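Local coordinates for protein AlyGC (Glaciecola chathamensis, PDB 5GKD) that degrades alginate as a lyase of polysaccharide lyase family 6, probably by a calcium-assisted beta-elimination that cleaves the polysaccharide chain, at residues 168-173 and 203-208. Residues are numbered along the deposited sequence; the frame is centred on the assembly and turned at random.
Sequences HNYFGP and NNYFDR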
ATOM      1  N   HIS A 168      24.049  19.743  25.355  1.00 18.59           N
ATOM      2  CA  HIS A 168      25.195  19.497  24.481  1.00 18.15           C
ATOM      3  C   HIS A 168      24.944  18.382  23.479  1.00 18.08           C
ATOM      4  O   HIS A 168      25.876  17.693  23.074  1.00 20.10           O
ATOM      5  CB  HIS A 168      26.447  19.178  25.301  1.00 21.63           C
ATOM      6  CG  HIS A 168      26.913  20.312  26.150  1.00 19.37           C
ATOM      7  ND1 HIS A 168      26.556  20.445  27.475  1.00 24.75           N
ATOM      8  CD2 HIS A 168      27.690  21.380  25.858  1.00 20.42           C
ATOM      9  CE1 HIS A 168      27.108  21.538  27.964  1.00 22.07           C
ATOM     10  NE2 HIS A 168      27.796  22.124  27.002  1.00 22.78           N
ATOM     11  N   ASN A 169      23.704  18.177  23.069  1.00 18.21           N
ATOM     12  CA  ASN A 169      23.405  17.162  22.074  1.00 16.19           C
ATOM     13  C   ASN A 169      23.437  17.767  20.678  1.00 21.97           C
ATOM     14  O   ASN A 169      23.152  18.956  20.482  1.00 20.63           O
ATOM     15  CB  ASN A 169      22.043  16.535  22.334  1.00 16.63           C
ATOM     16  CG  ASN A 169      22.003  15.791  23.652  1.00 18.26           C
ATOM     17  OD1 ASN A 169      22.664  14.769  23.804  1.00 18.65           O
ATOM     18  ND2 ASN A 169      21.234  16.302  24.610  1.00 14.59           N
ATOM     19  N   TYR A 170      23.833  16.951  19.710  1.00 20.00           N
ATOM     20  CA  TYR A 170      23.717  17.303  18.301  1.00 16.46           C
ATOM     21  C   TYR A 170      22.441  16.671  17.784  1.00 16.44           C
ATOM     22  O   TYR A 170      22.365  15.450  17.620  1.00 18.06           O
ATOM     23  CB  TYR A 170      24.924  16.839  17.495  1.00 17.03           C
ATOM     24  CG  TYR A 170      24.813  17.105  15.992  1.00 17.72           C
ATOM     25  CD1 TYR A 170      24.725  18.402  15.494  1.00 16.12           C
ATOM     26  CD2 TYR A 170      24.828  16.053  15.082  1.00 14.17           C
ATOM     27  CE1 TYR A 170      24.637  18.645  14.128  1.00 17.32           C
ATOM     28  CE2 TYR A 170      24.743  16.277  13.728  1.00 16.61           C
ATOM     29  CZ  TYR A 170      24.635  17.572  13.251  1.00 18.94           C
ATOM     30  OH  TYR A 170      24.544  17.780  11.898  1.00 18.98           O
ATOM     31  N   PHE A 171      21.432  17.500  17.560  1.00 17.11           N
ATOM     32  CA  PHE A 171      20.237  17.074  16.848  1.00 15.93           C
ATOM     33  C   PHE A 171      20.477  17.407  15.384  1.00 19.77           C
ATOM     34  O   PHE A 171      20.261  18.543  14.941  1.00 17.98           O
ATOM     35  CB  PHE A 171      18.990  17.745  17.408  1.00 15.32           C
ATOM     36  CG  PHE A 171      18.669  17.342  18.833  1.00 15.22           C
ATOM     37  CD1 PHE A 171      18.119  16.107  19.112  1.00 18.87           C
ATOM     38  CD2 PHE A 171      18.909  18.207  19.889  1.00 16.60           C
ATOM     39  CE1 PHE A 171      17.821  15.731  20.425  1.00 17.21           C
ATOM     40  CE2 PHE A 171      18.608  17.828  21.204  1.00 19.26           C
ATOM     41  CZ  PHE A 171      18.070  16.593  21.463  1.00 15.90           C
ATOM     42  N   GLY A 172      20.953  16.407  14.635  1.00 18.96           N
ATOM     43  CA  GLY A 172      21.272  16.573  13.246  1.00 17.45           C
ATOM     44  C   GLY A 172      20.044  16.600  12.365  1.00 18.25           C
ATOM     45  O   GLY A 172      18.909  16.513  12.820  1.00 20.17           O
ATOM     46  N   PRO A 173      20.286  16.719  11.068  1.00 16.82           N
ATOM     47  CA  PRO A 173      19.194  16.884  10.098  1.00 19.33           C
ATOM     48  C   PRO A 173      18.079  15.851  10.232  1.00 20.78           C
ATOM     49  O   PRO A 173      18.316  14.647  10.319  1.00 20.36           O
ATOM     50  CB  PRO A 173      19.913  16.762   8.752  1.00 17.01           C
ATOM     51  CG  PRO A 173      21.300  17.342   9.029  1.00 18.84           C
ATOM     52  CD  PRO A 173      21.620  16.929  10.461  1.00 18.60           C
ATOM     53  N   ASN A 203      22.113  24.274  25.666  1.00 20.66           N
ATOM     54  CA  ASN A 203      23.353  24.096  24.906  1.00 21.06           C
ATOM     55  C   ASN A 203      23.279  22.946  23.909  1.00 21.12           C
ATOM     56  O   ASN A 203      24.281  22.285  23.636  1.00 23.12           O
ATOM     57  CB  ASN A 203      24.550  23.917  25.843  1.00 20.65           C
ATOM     58  CG  ASN A 203      24.967  25.227  26.491  1.00 26.53           C
ATOM     59  OD1 ASN A 203      24.906  25.384  27.705  1.00 31.66           O
ATOM     60  ND2 ASN A 203      25.352  26.190  25.669  1.00 26.26           N
ATOM     61  N   ASN A 204      22.111  22.707  23.333  1.00 18.89           N
ATOM     62  CA  ASN A 204      21.989  21.774  22.227  1.00 18.33           C
ATOM     63  C   ASN A 204      22.049  22.523  20.902  1.00 18.32           C
ATOM     64  O   ASN A 204      21.761  23.715  20.821  1.00 19.15           O
ATOM     65  CB  ASN A 204      20.687  20.981  22.314  1.00 16.44           C
ATOM     66  CG  ASN A 204      20.511  20.328  23.645  1.00 18.12           C
ATOM     67  OD1 ASN A 204      21.076  19.261  23.901  1.00 19.59           O
ATOM     68  ND2 ASN A 204      19.744  20.965  24.517  1.00 15.25           N
ATOM     69  N   TYR A 205      22.420  21.795  19.863  1.00 18.40           N
ATOM     70  CA  TYR A 205      22.520  22.321  18.512  1.00 17.73           C
ATOM     71  C   TYR A 205      21.504  21.576  17.660  1.00 18.39           C
ATOM     72  O   TYR A 205      21.583  20.346  17.526  1.00 17.40           O
ATOM     73  CB  TYR A 205      23.941  22.143  17.978  1.00 17.12           C
ATOM     74  CG  TYR A 205      24.267  23.020  16.809  1.00 19.52           C
ATOM     75  CD1 TYR A 205      23.913  22.646  15.534  1.00 17.70           C
ATOM     76  CD2 TYR A 205      24.918  24.244  16.983  1.00 21.37           C
ATOM     77  CE1 TYR A 205      24.200  23.427  14.464  1.00 20.78           C
ATOM     78  CE2 TYR A 205      25.218  25.039  15.911  1.00 16.92           C
ATOM     79  CZ  TYR A 205      24.848  24.627  14.650  1.00 21.82           C
ATOM     80  OH  TYR A 205      25.100  25.393  13.542  1.00 23.65           O
ATOM     81  N   PHE A 206      20.537  22.309  17.129  1.00 15.70           N
ATOM     82  CA  PHE A 206      19.521  21.774  16.236  1.00 16.13           C
ATOM     83  C   PHE A 206      19.876  22.191  14.805  1.00 17.86           C
ATOM     84  O   PHE A 206      19.729  23.361  14.428  1.00 20.38           O
ATOM     85  CB  PHE A 206      18.135  22.276  16.618  1.00 15.34           C
ATOM     86  CG  PHE A 206      17.682  21.864  17.992  1.00 16.14           C
ATOM     87  CD1 PHE A 206      18.116  22.543  19.109  1.00 16.09           C
ATOM     88  CD2 PHE A 206      16.799  20.805  18.160  1.00 14.63           C
ATOM     89  CE1 PHE A 206      17.684  22.176  20.390  1.00 17.55           C
ATOM     90  CE2 PHE A 206      16.364  20.445  19.440  1.00 15.60           C
ATOM     91  CZ  PHE A 206      16.811  21.125  20.547  1.00 15.48           C
ATOM     92  N   ASP A 207      20.339  21.236  14.027  1.00 17.78           N
ATOM     93  CA  ASP A 207      20.904  21.445  12.692  1.00 19.00           C
ATOM     94  C   ASP A 207      19.906  20.893  11.674  1.00 20.84           C
ATOM     95  O   ASP A 207      19.783  19.675  11.523  1.00 17.94           O
ATOM     96  CB  ASP A 207      22.259  20.746  12.598  1.00 17.87           C
ATOM     97  CG  ASP A 207      22.945  20.923  11.240  1.00 21.92           C
ATOM     98  OD1 ASP A 207      22.700  21.931  10.536  1.00 20.67           O
ATOM     99  OD2 ASP A 207      23.763  20.055  10.898  1.00 22.07           O
ATOM    100  N   ARG A 208      19.194  21.795  10.990  1.00 19.39           N
ATOM    101  CA  ARG A 208      18.221  21.449   9.959  1.00 17.79           C
ATOM    102  C   ARG A 208      17.190  20.434  10.450  1.00 20.22           C
ATOM    103  O   ARG A 208      16.879  19.449   9.776  1.00 17.12           O
ATOM    104  CB  ARG A 208      18.913  20.935   8.709  1.00 18.91           C
ATOM    105  CG  ARG A 208      19.732  21.976   7.985  1.00 21.47           C
ATOM    106  CD  ARG A 208      21.169  21.655   8.167  1.00 24.02           C
ATOM    107  NE  ARG A 208      21.793  21.199   6.965  1.00 26.81           N
ATOM    108  CZ  ARG A 208      22.926  20.512   6.926  1.00 27.33           C
ATOM    109  NH1 ARG A 208      23.563  20.169   8.042  1.00 25.27           N
ATOM    110  NH2 ARG A 208      23.410  20.163   5.751  1.00 30.08           N
TER
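Asn169 and Asn204 lie side by side with their amide planes 3° apart, and OD1 of Asn204 takes two bonds from its neighbour: Asn169 N at 3.0 Å and, through the other face of the carbonyl plane, Asn169 ND2, also at 3.0 Å. Two residues further on, Phe171 sits beside Phe206 in a near-parallel but strongly slid pair, with Phe171 CD2 3.4 Å from Phe206 CE2 and over the rim of that ring. The opposite face of the strands carries Tyr170, whose OH donates to the anti lone pair of Asp207 OD2 at 2.6 Å. Asp207 CG stands anti to its backbone N (chi1 -179°), which sends the carboxylate across to that hydroxyl. Between the side chains runs a parallel ladder: Tyr205 N to Asn169 O, Phe171 N to Tyr205 O (2.9 Å), and Asp207 N to Phe171 O. The two segments belong to successive coils of the right-handed parallel beta-helix of the pectate lyase-like clan, and like residues stack in register from coil to coil: an asparagine ladder at a turn and a phenylalanine stack inside. Both rows run on: Asn169 OD1 accepts from Asn138 N, Asn204 ND2 bonds Asn228 OD1, and Phe206 stacks on Phe230. At the far end, Arg208 NH1 meets both carboxylate oxygens of Asp207 on their syn side but tilted out of its plane, closer to OD2 (2.9 Å), so this oxygen serves two donors, while Pro173 CG rests over the guanidinium face. Arg208 NH2 in turn pairs with Glu431.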